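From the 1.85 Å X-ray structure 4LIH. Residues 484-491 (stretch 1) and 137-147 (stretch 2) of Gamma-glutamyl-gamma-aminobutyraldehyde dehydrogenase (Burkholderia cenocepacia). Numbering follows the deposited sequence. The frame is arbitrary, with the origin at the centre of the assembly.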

# COMPACT_ATOMS: atom_id res chain seq x y z
N ASP A 484 -1.72 7.72 17.36
CA ASP A 484 -2.69 6.75 17.78
C ASP A 484 -3.80 6.58 16.75
O ASP A 484 -4.00 7.45 15.87
CB ASP A 484 -3.26 7.17 19.15
CG ASP A 484 -2.27 6.95 20.34
OD1 ASP A 484 -1.18 6.35 20.23
OD2 ASP A 484 -2.63 7.40 21.46
N LYS A 485 -4.51 5.42 16.82
CA LYS A 485 -5.46 5.01 15.80
C LYS A 485 -4.77 4.76 14.43
O LYS A 485 -3.62 5.21 14.20
CB LYS A 485 -6.62 6.02 15.65
CG LYS A 485 -7.28 6.49 16.95
CD LYS A 485 -8.69 7.07 16.71
CE LYS A 485 -8.69 8.33 15.89
NZ LYS A 485 -10.07 8.78 15.63
N SER A 486 -5.45 4.04 13.56
CA SER A 486 -5.05 3.71 12.20
C SER A 486 -3.93 2.71 12.24
O SER A 486 -3.37 2.44 13.32
CB SER A 486 -4.57 4.94 11.43
OG SER A 486 -3.21 5.24 11.68
N LEU A 487 -3.60 2.18 11.08
CA LEU A 487 -2.52 1.19 10.97
C LEU A 487 -1.19 1.78 11.38
O LEU A 487 -0.32 1.06 11.84
CB LEU A 487 -2.41 0.60 9.57
CG LEU A 487 -3.63 -0.21 9.14
CD1 LEU A 487 -3.42 -0.56 7.67
CD2 LEU A 487 -3.77 -1.45 9.97
N HIS A 488 -1.07 3.10 11.23
CA HIS A 488 0.13 3.86 11.59
C HIS A 488 0.42 3.78 13.08
O HIS A 488 1.53 3.97 13.47
CB HIS A 488 -0.04 5.34 11.21
CG HIS A 488 -0.16 5.54 9.74
ND1 HIS A 488 0.89 5.37 8.88
CD2 HIS A 488 -1.24 5.76 8.96
CE1 HIS A 488 0.47 5.52 7.63
NE2 HIS A 488 -0.82 5.73 7.65
N ALA A 489 -0.58 3.47 13.89
CA ALA A 489 -0.37 3.25 15.34
C ALA A 489 0.58 2.08 15.61
O ALA A 489 1.33 2.08 16.59
CB ALA A 489 -1.71 3.06 16.05
N LEU A 490 0.55 1.08 14.74
CA LEU A 490 1.34 -0.15 14.91
C LEU A 490 2.85 0.06 14.76
O LEU A 490 3.66 -0.71 15.28
CB LEU A 490 0.88 -1.22 13.91
CG LEU A 490 -0.57 -1.65 14.12
CD1 LEU A 490 -1.17 -2.22 12.85
CD2 LEU A 490 -0.68 -2.63 15.27
N GLU A 491 3.24 1.12 14.08
CA GLU A 491 4.65 1.44 13.87
C GLU A 491 5.33 1.73 15.21
O GLU A 491 6.53 1.48 15.38
CB GLU A 491 4.82 2.62 12.89
CG GLU A 491 3.89 2.59 11.66
CD GLU A 491 3.96 3.86 10.78
OE1 GLU A 491 4.70 4.80 11.11
OE2 GLU A 491 3.26 3.96 9.73
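Stretch 2, residues 137-147: EWFAEAIDKVG

Stretch 2 packs on stretch 1 through a small, largely apolar contact, far apart in sequence, in which side chains of stretch 2 meet both side chains and backbone of stretch 1, with no hydrogen bond or salt bridge crossing it; the buried surface, both sides summed, is 322 Å².

Residues 137-142 are helical, continuing a helix that begins earlier in the chain, as Glu141 N to Glu137 O (2.8 Å) and Ala142 N to Trp138 O (2.9 Å) attest. By Val146 the backbone is extended (phi/psi -131/140). In stretch 1, residues 487-491 have helical phi/psi without the regular bonding; the bonds that do form span three residues, from Ala489 N to Ser486 O and from Leu490 N to Leu487 O, both 3.0 Å.

The CA atoms nearest each other belong to Leu487 and Ala142, 7.9 Å apart, a spacing bridged by side chains. Leu487 has its CA-to-CB bond sideways, but with chi1 m and chi2 t its end comes nearer stretch 2. Leu487 CD2 lies 3.9 Å from Ala142 CB, Leu487 CD1 4.0 Å from Val146 CG1, and Leu487 CG 4.1 Å from Trp138 CH2. One leucine thus touches both the helix and the segment after it.

Trp138 and Phe139 supply the aromatic part. Leu487 N approaches the edge of the indole, 3.9 Å from Trp138 CH2, while Ser486 C is 3.9 Å from Trp138 CZ3. Phe139, with 84 Å² covered, is the most extensively covered residue of the pair of stretches. Its edge meets backbone: Ser486 O is 3.1 Å from Phe139 CE1 and Lys485 C is 4.0 Å from Phe139 CZ. Side chains approach the same ring obliquely, Ala489 CB at 3.8 Å from Phe139 CZ and Leu490 CD2 at 4.1 Å from Phe139 CD1.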

# COMPACT_ATOMS: atom_id res chain seq x y z
N GLU A 137 -11.27 -4.17 18.78
CA GLU A 137 -11.80 -4.94 17.68
C GLU A 137 -11.16 -4.63 16.34
O GLU A 137 -10.93 -5.53 15.50
CB GLU A 137 -13.33 -4.73 17.56
CG GLU A 137 -14.16 -5.32 18.70
CD GLU A 137 -15.53 -4.68 18.89
OE1 GLU A 137 -15.90 -3.64 18.30
OE2 GLU A 137 -16.27 -5.21 19.71
N TRP A 138 -10.93 -3.34 16.11
CA TRP A 138 -10.42 -2.88 14.80
C TRP A 138 -8.98 -3.36 14.64
O TRP A 138 -8.62 -3.93 13.63
CB TRP A 138 -10.50 -1.36 14.73
CG TRP A 138 -10.33 -0.74 13.38
CD1 TRP A 138 -11.32 -0.43 12.49
CD2 TRP A 138 -9.11 -0.33 12.78
NE1 TRP A 138 -10.78 0.13 11.35
CE2 TRP A 138 -9.43 0.24 11.51
CE3 TRP A 138 -7.78 -0.41 13.16
CZ2 TRP A 138 -8.46 0.73 10.62
CZ3 TRP A 138 -6.79 0.12 12.29
CH2 TRP A 138 -7.17 0.68 11.03
N PHE A 139 -8.17 -3.22 15.69
CA PHE A 139 -6.80 -3.72 15.54
C PHE A 139 -6.76 -5.25 15.44
O PHE A 139 -5.94 -5.78 14.71
CB PHE A 139 -5.85 -3.15 16.60
CG PHE A 139 -5.47 -1.71 16.33
CD1 PHE A 139 -4.57 -1.39 15.29
CD2 PHE A 139 -6.13 -0.67 16.98
CE1 PHE A 139 -4.21 -0.06 15.01
CE2 PHE A 139 -5.81 0.64 16.69
CZ PHE A 139 -4.86 0.94 15.72
N ALA A 140 -7.69 -5.93 16.12
CA ALA A 140 -7.81 -7.37 16.03
C ALA A 140 -8.13 -7.73 14.60
O ALA A 140 -7.50 -8.63 14.00
CB ALA A 140 -8.94 -7.86 16.93
N GLU A 141 -9.09 -7.02 14.04
CA GLU A 141 -9.56 -7.31 12.67
C GLU A 141 -8.51 -6.94 11.62
O GLU A 141 -8.57 -7.40 10.50
CB GLU A 141 -10.84 -6.53 12.40
CG GLU A 141 -12.08 -7.05 13.08
CD GLU A 141 -13.30 -6.14 12.88
OE1 GLU A 141 -13.13 -4.98 12.47
OE2 GLU A 141 -14.45 -6.56 13.10
N ALA A 142 -7.58 -6.06 11.96
CA ALA A 142 -6.51 -5.68 11.02
C ALA A 142 -5.33 -6.66 10.97
O ALA A 142 -4.60 -6.67 9.97
CB ALA A 142 -6.01 -4.30 11.37
N ILE A 143 -5.16 -7.47 12.01
CA ILE A 143 -3.99 -8.35 12.19
C ILE A 143 -3.72 -9.23 11.00
O ILE A 143 -2.53 -9.55 10.68
CB ILE A 143 -4.13 -9.34 13.40
CG1 ILE A 143 -4.01 -8.65 14.74
CG2 ILE A 143 -3.00 -10.38 13.39
CD1 ILE A 143 -4.43 -9.57 15.89
N ASP A 144 -4.80 -9.71 10.39
CA ASP A 144 -4.67 -10.72 9.29
C ASP A 144 -5.02 -10.16 7.93
O ASP A 144 -5.32 -10.93 7.02
CB ASP A 144 -5.44 -12.02 9.63
CG ASP A 144 -6.96 -11.85 9.72
OD1 ASP A 144 -7.44 -10.72 9.85
OD2 ASP A 144 -7.69 -12.88 9.63
N LYS A 145 -4.95 -8.81 7.78
CA LYS A 145 -5.28 -8.15 6.51
C LYS A 145 -4.08 -7.44 5.85
O LYS A 145 -4.10 -7.14 4.64
CB LYS A 145 -6.40 -7.10 6.69
CG LYS A 145 -7.66 -7.54 7.43
CD LYS A 145 -8.38 -8.64 6.73
CE LYS A 145 -9.69 -9.03 7.40
NZ LYS A 145 -9.49 -9.43 8.80
N VAL A 146 -3.08 -7.14 6.64
CA VAL A 146 -1.95 -6.39 6.16
C VAL A 146 -0.65 -7.06 6.54
O VAL A 146 -0.46 -7.59 7.64
CB VAL A 146 -1.97 -4.95 6.69
CG1 VAL A 146 -3.23 -4.25 6.20
CG2 VAL A 146 -1.81 -4.90 8.17
N GLY A 147 0.25 -7.03 5.61
CA GLY A 147 1.51 -7.71 5.79
C GLY A 147 2.70 -6.88 5.37
O GLY A 147 2.61 -5.66 5.30